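Local coordinates for protein annexin A8 (Homo sapiens, PDB 1W3W) that binds phospholipids in a calcium-dependent manner and acts as an anticoagulant, indirectly inhibiting the thromboplastin-specific complex of the blood coagulation cascade, at residues Ile116-Ala121 and Ile277-Ser282; Glu28-Ala33 and Ile45-Lys50; Ser152-Arg157 and Lys200-Leu205; Arg215-Tyr220 and Thr246-Thr251. All coordinates share one frame; numbering follows the deposited sequence.

Interaction 1 lies at the middle of the molecule, joining repeats 2 and 4 by a buried salt bridge; the other three are apolar and lie farther out. Interaction 2, inside repeat 1, is centred about 26 Å from the centre of interaction 1. Interaction 3, between repeats 2 and 3, and interaction 4, between helices 210-224 and 238-252, are each centred about 20 Å from the centre of interaction 1, on the far side from interaction 2. Interactions 1, 3 and 4 touch one another: A121 packs on T246, I117 on L155, and L205 on F217. The bound calcium ion is held by M266, G268, G270 and D310; the side chain of N279 lies about 9 Å from that of M266.

Interaction 1 of 4, residues Ile116-Ala121 and Ile277-Ser282; sequences IIEILA and IRNIVS
R278 grips the carboxylate of E118 side-on, with NE and NH2 each taking a different oxygen. The bond from R278 NE to E118 OE2 is 2.6 Å and that from R278 NH2 to E118 OE1 is 3.0 Å, both close to straight. Although E118 CD lies in the guanidinium plane, the carboxylate is turned 37° against it. With CG anti to the backbone N (chi1 -175°) and the chain bent at chi3, R278 brings its NE edge round to E118, while its CD packs on I119 CD1 at 4.1 Å. Each charge has a second mate, E101 for R278 and R261 for E118, so the buried ions form a network. A leucine here would remove the guanidinium and would probably leave E101 without its mate and E118 with less positive charge around it. N279 follows, its side chain beside the same carboxylate. One turn beyond R278, S282 OG donates to R278 O at 2.7 Å; a water that donates to E118 OE2 at 2.7 Å also reaches S282 OG weakly. The axes of segments 116-121 and 277-282 run 22° apart and come no closer than 12.4 Å, so that long polar side chains span the interval, consistent with the central hydrophilic channel of annexins. Helix 254-266 lies alongside, with Y257 against E118 and L262 against N279, and Y97 of helix 96-107 touches R278.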
loop_
_atom_site.group_PDB
_atom_site.type_symbol
_atom_site.label_atom_id
_atom_site.label_comp_id
_atom_site.label_asym_id
_atom_site.label_seq_id
_atom_site.Cartn_x
_atom_site.Cartn_y
_atom_site.Cartn_z
ATOM N N ILE A 116 1.268 5.732 -6.171
ATOM C CA ILE A 116 0.987 4.854 -7.299
ATOM C C ILE A 116 1.998 3.711 -7.386
ATOM O O ILE A 116 1.619 2.566 -7.592
ATOM C CB ILE A 116 0.952 5.643 -8.650
ATOM C CG1 ILE A 116 -0.048 6.809 -8.572
ATOM C CG2 ILE A 116 0.563 4.690 -9.791
ATOM C CD1 ILE A 116 0.021 7.806 -9.764
ATOM N N ILE A 117 3.278 4.031 -7.201
ATOM C CA ILE A 117 4.351 3.028 -7.196
ATOM C C ILE A 117 4.123 1.954 -6.119
ATOM O O ILE A 117 4.205 0.751 -6.386
ATOM C CB ILE A 117 5.720 3.737 -6.962
ATOM C CG1 ILE A 117 6.127 4.521 -8.218
ATOM C CG2 ILE A 117 6.803 2.740 -6.558
ATOM C CD1 ILE A 117 7.154 5.621 -7.988
ATOM N N GLU A 118 3.856 2.415 -4.900
ATOM C CA GLU A 118 3.662 1.542 -3.745
ATOM C C GLU A 118 2.561 0.541 -4.005
ATOM O O GLU A 118 2.741 -0.652 -3.798
ATOM C CB GLU A 118 3.345 2.389 -2.504
ATOM C CG GLU A 118 2.854 1.625 -1.284
ATOM C CD GLU A 118 2.137 2.544 -0.310
ATOM O OE1 GLU A 118 2.798 3.402 0.295
ATOM O OE2 GLU A 118 0.914 2.410 -0.156
ATOM N N ILE A 119 1.411 1.022 -4.441
ATOM C CA ILE A 119 0.275 0.140 -4.626
ATOM C C ILE A 119 0.504 -0.820 -5.793
ATOM O O ILE A 119 0.297 -2.037 -5.649
ATOM C CB ILE A 119 -1.021 0.929 -4.795
ATOM C CG1 ILE A 119 -1.315 1.691 -3.503
ATOM C CG2 ILE A 119 -2.165 -0.021 -5.101
ATOM C CD1 ILE A 119 -2.517 2.586 -3.580
ATOM N N LEU A 120 0.956 -0.300 -6.930
ATOM C CA LEU A 120 1.115 -1.151 -8.112
ATOM C C LEU A 120 2.213 -2.217 -7.938
ATOM O O LEU A 120 2.093 -3.329 -8.456
ATOM C CB LEU A 120 1.351 -0.317 -9.379
ATOM C CG LEU A 120 0.072 0.096 -10.128
ATOM C CD1 LEU A 120 -0.934 0.768 -9.223
ATOM C CD2 LEU A 120 0.378 0.989 -11.326
ATOM N N ALA A 121 3.268 -1.892 -7.206
ATOM C CA ALA A 121 4.368 -2.831 -7.006
ATOM C C ALA A 121 4.114 -3.860 -5.907
ATOM O O ALA A 121 4.648 -4.977 -5.963
ATOM C CB ALA A 121 5.644 -2.080 -6.739
ATOM N N ILE A 277 -1.209 6.085 7.372
ATOM C CA ILE A 277 -2.592 5.637 7.398
ATOM C C ILE A 277 -2.820 4.499 6.415
ATOM O O ILE A 277 -3.342 3.450 6.782
ATOM C CB ILE A 277 -3.537 6.824 7.103
ATOM C CG1 ILE A 277 -3.585 7.767 8.326
ATOM C CG2 ILE A 277 -4.922 6.323 6.693
ATOM C CD1 ILE A 277 -4.192 9.131 8.055
ATOM N N ARG A 278 -2.416 4.699 5.165
ATOM C CA ARG A 278 -2.713 3.756 4.096
ATOM C C ARG A 278 -2.109 2.385 4.338
ATOM O O ARG A 278 -2.756 1.358 4.128
ATOM C CB ARG A 278 -2.224 4.310 2.752
ATOM C CG ARG A 278 -2.584 3.455 1.546
ATOM C CD ARG A 278 -2.154 4.070 0.207
ATOM N NE ARG A 278 -0.740 4.417 0.244
ATOM C CZ ARG A 278 -0.240 5.646 0.384
ATOM N NH1 ARG A 278 -1.010 6.706 0.492
ATOM N NH2 ARG A 278 1.065 5.809 0.440
ATOM N N ASN A 279 -0.868 2.360 4.792
ATOM C CA ASN A 279 -0.192 1.099 5.018
ATOM C C ASN A 279 -0.691 0.352 6.236
ATOM O O ASN A 279 -0.838 -0.870 6.183
ATOM C CB ASN A 279 1.317 1.320 5.023
ATOM C CG ASN A 279 1.832 1.580 3.638
ATOM O OD1 ASN A 279 2.053 2.728 3.234
ATOM N ND2 ASN A 279 1.952 0.527 2.872
ATOM N N ILE A 280 -0.993 1.070 7.320
ATOM C CA ILE A 280 -1.551 0.424 8.504
ATOM C C ILE A 280 -2.955 -0.100 8.202
ATOM O O ILE A 280 -3.275 -1.236 8.531
ATOM C CB ILE A 280 -1.537 1.372 9.734
ATOM C CG1 ILE A 280 -0.097 1.462 10.259
ATOM C CG2 ILE A 280 -2.476 0.865 10.829
ATOM C CD1 ILE A 280 0.080 2.307 11.464
ATOM N N VAL A 281 -3.775 0.722 7.561
ATOM C CA VAL A 281 -5.141 0.341 7.285
ATOM C C VAL A 281 -5.215 -0.829 6.304
ATOM O O VAL A 281 -5.920 -1.794 6.568
ATOM C CB VAL A 281 -5.966 1.529 6.778
ATOM C CG1 VAL A 281 -7.310 1.058 6.222
ATOM C CG2 VAL A 281 -6.182 2.537 7.917
ATOM N N SER A 282 -4.494 -0.732 5.189
ATOM C CA SER A 282 -4.597 -1.727 4.102
ATOM C C SER A 282 -3.926 -3.060 4.463
ATOM O O SER A 282 -4.322 -4.102 3.950
ATOM C CB SER A 282 -4.080 -1.160 2.765
ATOM O OG SER A 282 -2.677 -0.987 2.734
HETATM O O HOH W 1 -0.065 0.117 0.835
#

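Interaction 2 of 4, residues Glu28-Ala33 and Ile45-Lys50; sequences ETLYKA and IDVLTK
L30 and V47 have the most surface buried in this contact, and L48 follows. The two methyls of L30 divide the work. CD2 rests against the branch point of V47, 4.1 Å from its CB, whereas CD1 meets L48 CD2 at 4.0 Å, so one leucine touches two successive residues of the 45-50 segment. L48 reaches it by its end: CG stands anti to the carbonyl carbon (chi1 -62°), and of its two methyls CD2 is the one turned to L30. V47 has a further partner one residue earlier in the first helix: its CG2 packs on T29 CG2 at 3.9 Å, at the more accessible margin of the contact. All of this is van der Waals packing between branched aliphatic groups. I59 of helix 53-67 touches both L30 and V47, and I87 and M91 of helix 81-91 lie against L48, so the three residues belong to a larger apolar core. Next to them, T49 OG1 bonds to I45 O at 2.7 Å as well as to the hydroxyl of S321. The two helices with the loop between them form a helix-loop-helix unit of the annexin repeat, here within repeat 1, and this packing holds their inner faces together.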
loop_
_atom_site.group_PDB
_atom_site.type_symbol
_atom_site.label_atom_id
_atom_site.label_comp_id
_atom_site.label_asym_id
_atom_site.label_seq_id
_atom_site.Cartn_x
_atom_site.Cartn_y
_atom_site.Cartn_z
ATOM N N GLU A 28 -25.804 1.672 16.925
ATOM C CA GLU A 28 -26.392 2.530 17.948
ATOM C C GLU A 28 -25.351 3.259 18.790
ATOM O O GLU A 28 -25.533 4.422 19.127
ATOM C CB GLU A 28 -27.326 1.732 18.861
ATOM C CG GLU A 28 -28.287 2.621 19.632
ATOM C CD GLU A 28 -29.148 1.837 20.593
ATOM O OE1 GLU A 28 -28.580 1.127 21.440
ATOM O OE2 GLU A 28 -30.389 1.932 20.491
ATOM N N THR A 29 -24.249 2.595 19.117
ATOM C CA THR A 29 -23.177 3.266 19.819
ATOM C C THR A 29 -22.638 4.444 19.012
ATOM O O THR A 29 -22.412 5.511 19.555
ATOM C CB THR A 29 -22.047 2.285 20.108
ATOM O OG1 THR A 29 -22.519 1.270 20.986
ATOM C CG2 THR A 29 -20.936 2.959 20.892
ATOM N N LEU A 30 -22.427 4.249 17.716
ATOM C CA LEU A 30 -21.908 5.321 16.874
ATOM C C LEU A 30 -22.912 6.479 16.757
ATOM O O LEU A 30 -22.530 7.641 16.810
ATOM C CB LEU A 30 -21.553 4.800 15.493
ATOM C CG LEU A 30 -20.432 3.778 15.428
ATOM C CD1 LEU A 30 -20.267 3.265 14.014
ATOM C CD2 LEU A 30 -19.143 4.380 15.946
ATOM N N TYR A 31 -24.189 6.143 16.626
ATOM C CA TYR A 31 -25.254 7.132 16.594
ATOM C C TYR A 31 -25.222 8.025 17.841
ATOM O O TYR A 31 -25.177 9.245 17.741
ATOM C CB TYR A 31 -26.597 6.421 16.460
ATOM C CG TYR A 31 -27.809 7.335 16.461
ATOM C CD1 TYR A 31 -28.159 8.062 15.324
ATOM C CD2 TYR A 31 -28.609 7.456 17.595
ATOM C CE1 TYR A 31 -29.289 8.892 15.314
ATOM C CE2 TYR A 31 -29.736 8.288 17.600
ATOM C CZ TYR A 31 -30.068 8.998 16.456
ATOM O OH TYR A 31 -31.181 9.819 16.460
ATOM N N LYS A 32 -25.200 7.409 19.011
ATOM C CA LYS A 32 -25.170 8.136 20.273
ATOM C C LYS A 32 -23.897 8.977 20.400
ATOM O O LYS A 32 -23.912 10.062 20.971
ATOM C CB LYS A 32 -25.268 7.148 21.436
ATOM C CG LYS A 32 -26.618 6.454 21.520
ATOM C CD LYS A 32 -26.707 5.518 22.725
ATOM C CE LYS A 32 -27.563 6.128 23.841
ATOM N NZ LYS A 32 -27.082 7.489 24.266
ATOM N N ALA A 33 -22.800 8.475 19.836
ATOM C CA ALA A 33 -21.520 9.160 19.906
ATOM C C ALA A 33 -21.505 10.464 19.114
ATOM O O ALA A 33 -20.748 11.354 19.433
ATOM C CB ALA A 33 -20.401 8.246 19.411
ATOM N N ILE A 45 -13.575 5.252 18.240
ATOM C CA ILE A 45 -12.358 4.428 18.245
ATOM C C ILE A 45 -12.664 3.011 18.726
ATOM O O ILE A 45 -12.276 2.044 18.093
ATOM C CB ILE A 45 -11.256 5.074 19.130
ATOM C CG1 ILE A 45 -10.775 6.387 18.528
ATOM C CG2 ILE A 45 -10.047 4.115 19.333
ATOM C CD1 ILE A 45 -9.877 7.175 19.471
ATOM N N ASP A 46 -13.406 2.893 19.821
ATOM C CA ASP A 46 -13.654 1.602 20.460
ATOM C C ASP A 46 -14.471 0.668 19.599
ATOM O O ASP A 46 -14.322 -0.525 19.714
ATOM C CB ASP A 46 -14.363 1.775 21.804
ATOM C CG ASP A 46 -13.443 2.322 22.882
ATOM O OD1 ASP A 46 -12.228 2.485 22.637
ATOM O OD2 ASP A 46 -13.864 2.633 24.003
ATOM N N VAL A 47 -15.333 1.199 18.736
ATOM C CA VAL A 47 -16.088 0.352 17.824
ATOM C C VAL A 47 -15.280 0.080 16.542
ATOM O O VAL A 47 -15.021 -1.077 16.185
ATOM C CB VAL A 47 -17.458 0.986 17.475
ATOM C CG1 VAL A 47 -18.157 0.213 16.362
ATOM C CG2 VAL A 47 -18.357 1.050 18.710
ATOM N N LEU A 48 -14.873 1.131 15.843
ATOM C CA LEU A 48 -14.361 0.945 14.490
ATOM C C LEU A 48 -12.972 0.318 14.408
ATOM O O LEU A 48 -12.707 -0.396 13.444
ATOM C CB LEU A 48 -14.427 2.247 13.698
ATOM C CG LEU A 48 -15.863 2.742 13.548
ATOM C CD1 LEU A 48 -15.876 4.068 12.836
ATOM C CD2 LEU A 48 -16.728 1.712 12.816
ATOM N N THR A 49 -12.092 0.570 15.378
ATOM C CA THR A 49 -10.769 -0.093 15.382
ATOM C C THR A 49 -10.748 -1.477 16.004
ATOM O O THR A 49 -9.734 -2.151 15.910
ATOM C CB THR A 49 -9.681 0.743 16.085
ATOM O OG1 THR A 49 -9.957 0.834 17.495
ATOM C CG2 THR A 49 -9.643 2.159 15.556
ATOM N N LYS A 50 -11.831 -1.899 16.653
ATOM C CA LYS A 50 -11.909 -3.229 17.245
ATOM C C LYS A 50 -12.804 -4.191 16.470
ATOM O O LYS A 50 -12.959 -5.328 16.881
ATOM C CB LYS A 50 -12.392 -3.141 18.703
ATOM C CG LYS A 50 -11.414 -2.441 19.652
ATOM C CD LYS A 50 -10.080 -3.174 19.722
ATOM C CE LYS A 50 -9.060 -2.478 20.639
ATOM N NZ LYS A 50 -7.662 -2.728 20.150
#

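Interaction 3 of 4, residues Ser152-Arg157 and Lys200-Leu205; sequences SGYLER and KFITIL
I202 points from helix 198-207 at the first turns of helix 153-163, and it accounts for more than half of the surface buried here. At CB the chain divides. The shorter branch, CG2, stands anti to the backbone N and comes up to the main chain of R157, 4.3 Å from its carbonyl carbon. The longer branch leaves through CG1, anti to the carbonyl carbon (chi1 -71°), and continues extended to CD1, the tip that does most of the touching. I202 CD1 lies 3.7 Å from Y154 O. It is 3.9 Å from Y154 CB. The ring is approached obliquely, with I202 CD1 at 4.1 Å from the ring carbon CD1 of Y154. I202 CD1 also comes within 4.4 Å of R157 CB. The methyl therefore sits against the base of two residues one turn apart, and the side chains of Y154 and I202 cross at about a right angle. R157 takes part through its main chain and CB; its guanidinium end leads away from I202. Y154 extends farther along helix 198-207 to E198 and M199 and also touches L240 of helix 238-252, while M244 of that helix packs on I202. The contact itself is a single aliphatic chain laid against backbone, CB and one ring carbon, without polar bonds, so it depends on shape and on exclusion of water from I202, whereas the disulfide between C161 and C206 ties the same two helices, one from repeat 2 and one from repeat 3, covalently.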
loop_
_atom_site.group_PDB
_atom_site.type_symbol
_atom_site.label_atom_id
_atom_site.label_comp_id
_atom_site.label_asym_id
_atom_site.label_seq_id
_atom_site.Cartn_x
_atom_site.Cartn_y
_atom_site.Cartn_z
ATOM N N SER A 152 4.604 10.086 -17.577
ATOM C CA SER A 152 5.333 10.018 -18.843
ATOM C C SER A 152 6.693 9.360 -18.677
ATOM O O SER A 152 7.162 9.123 -17.558
ATOM C CB SER A 152 5.532 11.423 -19.391
ATOM O OG SER A 152 6.161 12.213 -18.405
ATOM N N GLY A 153 7.331 9.082 -19.807
ATOM C CA GLY A 153 8.670 8.524 -19.809
ATOM C C GLY A 153 8.693 7.076 -19.367
ATOM O O GLY A 153 7.747 6.329 -19.598
ATOM N N TYR A 154 9.788 6.681 -18.734
ATOM C CA TYR A 154 9.995 5.295 -18.355
ATOM C C TYR A 154 9.151 4.930 -17.129
ATOM O O TYR A 154 8.773 3.783 -16.974
ATOM C CB TYR A 154 11.486 5.025 -18.121
ATOM C CG TYR A 154 12.274 5.005 -19.414
ATOM C CD1 TYR A 154 11.888 4.174 -20.465
ATOM C CD2 TYR A 154 13.374 5.835 -19.604
ATOM C CE1 TYR A 154 12.585 4.155 -21.668
ATOM C CE2 TYR A 154 14.087 5.824 -20.808
ATOM C CZ TYR A 154 13.681 4.978 -21.837
ATOM O OH TYR A 154 14.361 4.936 -23.038
ATOM N N LEU A 155 8.845 5.911 -16.281
ATOM C CA LEU A 155 7.971 5.681 -15.133
ATOM C C LEU A 155 6.624 5.185 -15.628
ATOM O O LEU A 155 6.117 4.196 -15.130
ATOM C CB LEU A 155 7.772 6.950 -14.312
ATOM C CG LEU A 155 6.808 6.758 -13.133
ATOM C CD1 LEU A 155 7.446 5.879 -12.073
ATOM C CD2 LEU A 155 6.393 8.085 -12.555
ATOM N N GLU A 156 6.069 5.882 -16.622
ATOM C CA GLU A 156 4.820 5.488 -17.265
ATOM C C GLU A 156 4.845 4.062 -17.788
ATOM O O GLU A 156 3.868 3.323 -17.636
ATOM C CB GLU A 156 4.504 6.430 -18.427
ATOM C CG GLU A 156 3.103 6.276 -18.990
ATOM C CD GLU A 156 2.977 5.199 -20.049
ATOM O OE1 GLU A 156 3.970 4.846 -20.713
ATOM O OE2 GLU A 156 1.862 4.688 -20.224
ATOM N N ARG A 157 5.955 3.691 -18.420
ATOM C CA ARG A 157 6.122 2.363 -18.979
ATOM C C ARG A 157 6.112 1.269 -17.909
ATOM O O ARG A 157 5.441 0.265 -18.077
ATOM C CB ARG A 157 7.422 2.288 -19.792
ATOM C CG ARG A 157 7.435 3.224 -21.024
ATOM C CD ARG A 157 6.759 2.645 -22.262
ATOM N NE ARG A 157 7.677 2.617 -23.408
ATOM C CZ ARG A 157 7.314 2.599 -24.693
ATOM N NH1 ARG A 157 6.029 2.601 -25.056
ATOM N NH2 ARG A 157 8.256 2.576 -25.633
ATOM N N LYS A 200 15.022 -2.629 -20.821
ATOM C CA LYS A 200 15.430 -3.996 -20.530
ATOM C C LYS A 200 15.218 -4.323 -19.051
ATOM O O LYS A 200 14.691 -5.383 -18.718
ATOM C CB LYS A 200 16.886 -4.239 -20.937
ATOM C CG LYS A 200 17.179 -5.693 -21.273
ATOM C CD LYS A 200 16.494 -6.141 -22.581
ATOM C CE LYS A 200 15.257 -7.037 -22.344
ATOM N NZ LYS A 200 15.350 -8.346 -23.077
ATOM N N PHE A 201 15.632 -3.406 -18.179
ATOM C CA PHE A 201 15.317 -3.506 -16.760
ATOM C C PHE A 201 13.818 -3.607 -16.529
ATOM O O PHE A 201 13.359 -4.468 -15.775
ATOM C CB PHE A 201 15.854 -2.295 -15.991
ATOM C CG PHE A 201 17.265 -2.449 -15.527
ATOM C CD1 PHE A 201 17.541 -2.861 -14.232
ATOM C CD2 PHE A 201 18.320 -2.167 -16.379
ATOM C CE1 PHE A 201 18.853 -3.000 -13.794
ATOM C CE2 PHE A 201 19.638 -2.299 -15.948
ATOM C CZ PHE A 201 19.903 -2.719 -14.658
ATOM N N ILE A 202 13.054 -2.737 -17.186
ATOM C CA ILE A 202 11.618 -2.627 -16.922
ATOM C C ILE A 202 10.892 -3.909 -17.294
ATOM O O ILE A 202 10.080 -4.423 -16.518
ATOM C CB ILE A 202 11.005 -1.405 -17.656
ATOM C CG1 ILE A 202 11.485 -0.112 -17.000
ATOM C CG2 ILE A 202 9.474 -1.465 -17.645
ATOM C CD1 ILE A 202 11.173 1.146 -17.812
ATOM N N THR A 203 11.205 -4.438 -18.470
ATOM C CA THR A 203 10.535 -5.625 -18.977
ATOM C C THR A 203 10.773 -6.847 -18.100
ATOM O O THR A 203 9.843 -7.579 -17.787
ATOM C CB THR A 203 11.003 -5.928 -20.420
ATOM O OG1 THR A 203 10.651 -4.831 -21.269
ATOM C CG2 THR A 203 10.232 -7.108 -21.003
ATOM N N ILE A 204 12.019 -7.075 -17.723
ATOM C CA ILE A 204 12.347 -8.225 -16.893
ATOM C C ILE A 204 11.753 -8.072 -15.477
ATOM O O ILE A 204 11.147 -9.007 -14.946
ATOM C CB ILE A 204 13.882 -8.431 -16.869
ATOM C CG1 ILE A 204 14.340 -8.974 -18.231
ATOM C CG2 ILE A 204 14.306 -9.362 -15.744
ATOM C CD1 ILE A 204 15.809 -8.751 -18.528
ATOM N N LEU A 205 11.919 -6.897 -14.878
ATOM C CA LEU A 205 11.395 -6.640 -13.534
ATOM C C LEU A 205 9.857 -6.719 -13.478
ATOM O O LEU A 205 9.310 -7.124 -12.471
ATOM C CB LEU A 205 11.890 -5.279 -12.998
ATOM C CG LEU A 205 13.030 -5.221 -11.967
ATOM C CD1 LEU A 205 14.054 -6.340 -12.037
ATOM C CD2 LEU A 205 13.722 -3.863 -12.066
#

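Interaction 4 of 4, residues Arg215-Tyr220 and Thr246-Thr251; sequences RVFEEY and TVVKCT
F217 and V248 are brought together by their first torsions. In F217, CG lies anti to the carbonyl carbon (chi1 -61°), which carries the ring out toward helix 238-252. In V248, CG1 is anti to the backbone N (chi1 169°), which leaves CG2 anti to the carbonyl carbon, so that both methyls meet the far end of the ring. F217 CZ lies 3.9 Å from V248 CG2, and F217 CE2 lies 4.0 Å from V248 CG1. The ring is approached obliquely by the valine. One turn along the same helix, T251 adds its methyl: CG2 comes to 4.2 Å from F217 CE2, again at a slant, so the outer carbons of the ring are shared between two residues of helix 238-252. The hydroxyl of T251 is turned back to its own helix, where OG1 donates to V247 O at 2.8 Å. That oxygen also accepts from T251 N at 3.0 Å, the two donors arriving from opposite faces of the carbonyl plane. Were T251 an alanine, both branches would be gone, V247 O would probably lose its second donor and a gap would be likely to open beside F217 CE2. Helix 228-235 closes in on the same core, with I228 touching both F217 and V248, and I232 touching V248. T251 packs on A210, L213 and L214 at the start of helix 210-224. Another side of the 246-251 segment faces helix 113-122 of repeat 2, where T246 lies on I117 and A121.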
loop_
_atom_site.group_PDB
_atom_site.type_symbol
_atom_site.label_atom_id
_atom_site.label_comp_id
_atom_site.label_asym_id
_atom_site.label_seq_id
_atom_site.Cartn_x
_atom_site.Cartn_y
_atom_site.Cartn_z
ATOM N N ARG A 215 15.932 -15.808 -8.594
ATOM C CA ARG A 215 17.044 -16.505 -9.226
ATOM C C ARG A 215 17.840 -15.560 -10.142
ATOM O O ARG A 215 19.050 -15.666 -10.218
ATOM C CB ARG A 215 16.541 -17.728 -9.991
ATOM C CG ARG A 215 17.633 -18.542 -10.661
ATOM C CD ARG A 215 18.484 -19.338 -9.692
ATOM N NE ARG A 215 19.018 -20.529 -10.352
ATOM C CZ ARG A 215 18.374 -21.694 -10.482
ATOM N NH1 ARG A 215 17.146 -21.871 -9.987
ATOM N NH2 ARG A 215 18.973 -22.699 -11.110
ATOM N N VAL A 216 17.159 -14.662 -10.847
ATOM C CA VAL A 216 17.833 -13.691 -11.684
ATOM C C VAL A 216 18.760 -12.824 -10.820
ATOM O O VAL A 216 19.883 -12.563 -11.220
ATOM C CB VAL A 216 16.846 -12.808 -12.485
ATOM C CG1 VAL A 216 17.558 -11.648 -13.151
ATOM C CG2 VAL A 216 16.111 -13.627 -13.537
ATOM N N PHE A 217 18.301 -12.407 -9.639
ATOM C CA PHE A 217 19.107 -11.542 -8.780
ATOM C C PHE A 217 20.351 -12.263 -8.301
ATOM O O PHE A 217 21.418 -11.671 -8.239
ATOM C CB PHE A 217 18.327 -11.035 -7.567
ATOM C CG PHE A 217 17.128 -10.203 -7.899
ATOM C CD1 PHE A 217 16.968 -9.603 -9.143
ATOM C CD2 PHE A 217 16.164 -9.994 -6.938
ATOM C CE1 PHE A 217 15.861 -8.833 -9.418
ATOM C CE2 PHE A 217 15.056 -9.231 -7.219
ATOM C CZ PHE A 217 14.897 -8.671 -8.460
ATOM N N GLU A 218 20.210 -13.538 -7.954
ATOM C CA GLU A 218 21.350 -14.372 -7.583
ATOM C C GLU A 218 22.377 -14.461 -8.709
ATOM O O GLU A 218 23.567 -14.252 -8.479
ATOM C CB GLU A 218 20.896 -15.796 -7.260
ATOM C CG GLU A 218 20.225 -16.003 -5.926
ATOM C CD GLU A 218 19.889 -17.477 -5.712
ATOM O OE1 GLU A 218 20.831 -18.274 -5.480
ATOM O OE2 GLU A 218 18.699 -17.844 -5.826
ATOM N N GLU A 219 21.914 -14.801 -9.916
ATOM C CA GLU A 219 22.795 -14.933 -11.083
ATOM C C GLU A 219 23.452 -13.607 -11.449
ATOM O O GLU A 219 24.631 -13.569 -11.826
ATOM C CB GLU A 219 22.030 -15.472 -12.307
ATOM C CG GLU A 219 21.532 -16.900 -12.170
ATOM C CD GLU A 219 22.659 -17.881 -11.886
ATOM O OE1 GLU A 219 22.528 -18.660 -10.929
ATOM O OE2 GLU A 219 23.682 -17.858 -12.604
ATOM N N TYR A 220 22.685 -12.527 -11.345
ATOM C CA TYR A 220 23.187 -11.204 -11.647
ATOM C C TYR A 220 24.396 -10.858 -10.757
ATOM O O TYR A 220 25.374 -10.304 -11.231
ATOM C CB TYR A 220 22.094 -10.154 -11.484
ATOM C CG TYR A 220 22.608 -8.774 -11.748
ATOM C CD1 TYR A 220 22.737 -8.300 -13.044
ATOM C CD2 TYR A 220 23.014 -7.950 -10.702
ATOM C CE1 TYR A 220 23.232 -7.038 -13.289
ATOM C CE2 TYR A 220 23.505 -6.685 -10.939
ATOM C CZ TYR A 220 23.621 -6.233 -12.222
ATOM O OH TYR A 220 24.102 -4.968 -12.460
ATOM N N THR A 246 11.452 -0.624 -5.502
ATOM C CA THR A 246 10.237 -1.090 -4.839
ATOM C C THR A 246 9.890 -2.484 -5.336
ATOM O O THR A 246 9.585 -3.368 -4.540
ATOM C CB THR A 246 9.074 -0.131 -5.093
ATOM O OG1 THR A 246 9.358 1.120 -4.475
ATOM C CG2 THR A 246 7.836 -0.601 -4.399
ATOM N N VAL A 247 9.968 -2.693 -6.645
ATOM C CA VAL A 247 9.742 -4.030 -7.203
ATOM C C VAL A 247 10.720 -5.025 -6.597
ATOM O O VAL A 247 10.318 -6.109 -6.169
ATOM C CB VAL A 247 9.820 -4.038 -8.746
ATOM C CG1 VAL A 247 9.729 -5.474 -9.300
ATOM C CG2 VAL A 247 8.714 -3.220 -9.304
ATOM N N VAL A 248 11.990 -4.658 -6.519
ATOM C CA VAL A 248 13.009 -5.537 -5.955
ATOM C C VAL A 248 12.714 -5.879 -4.482
ATOM O O VAL A 248 12.714 -7.055 -4.093
ATOM C CB VAL A 248 14.440 -4.927 -6.110
ATOM C CG1 VAL A 248 15.442 -5.696 -5.307
ATOM C CG2 VAL A 248 14.861 -4.914 -7.574
ATOM N N LYS A 249 12.417 -4.860 -3.673
ATOM C CA LYS A 249 12.130 -5.074 -2.245
ATOM C C LYS A 249 10.891 -5.935 -2.032
ATOM O O LYS A 249 10.894 -6.822 -1.168
ATOM C CB LYS A 249 11.965 -3.734 -1.528
ATOM C CG LYS A 249 13.267 -2.980 -1.364
ATOM C CD LYS A 249 13.025 -1.563 -0.912
ATOM C CE LYS A 249 14.319 -0.940 -0.397
ATOM N NZ LYS A 249 14.136 0.522 -0.216
ATOM N N CYS A 250 9.839 -5.691 -2.820
ATOM C CA CYS A 250 8.595 -6.458 -2.710
ATOM C C CYS A 250 8.780 -7.922 -3.119
ATOM O O CYS A 250 8.112 -8.814 -2.612
ATOM C CB CYS A 250 7.492 -5.810 -3.539
ATOM S SG CYS A 250 6.861 -4.289 -2.784
ATOM N N THR A 251 9.711 -8.159 -4.029
ATOM C CA THR A 251 10.026 -9.508 -4.482
ATOM C C THR A 251 10.757 -10.291 -3.408
ATOM O O THR A 251 10.473 -11.460 -3.195
ATOM C CB THR A 251 10.902 -9.415 -5.751
ATOM O OG1 THR A 251 10.131 -8.853 -6.814
ATOM C CG2 THR A 251 11.316 -10.792 -6.253
#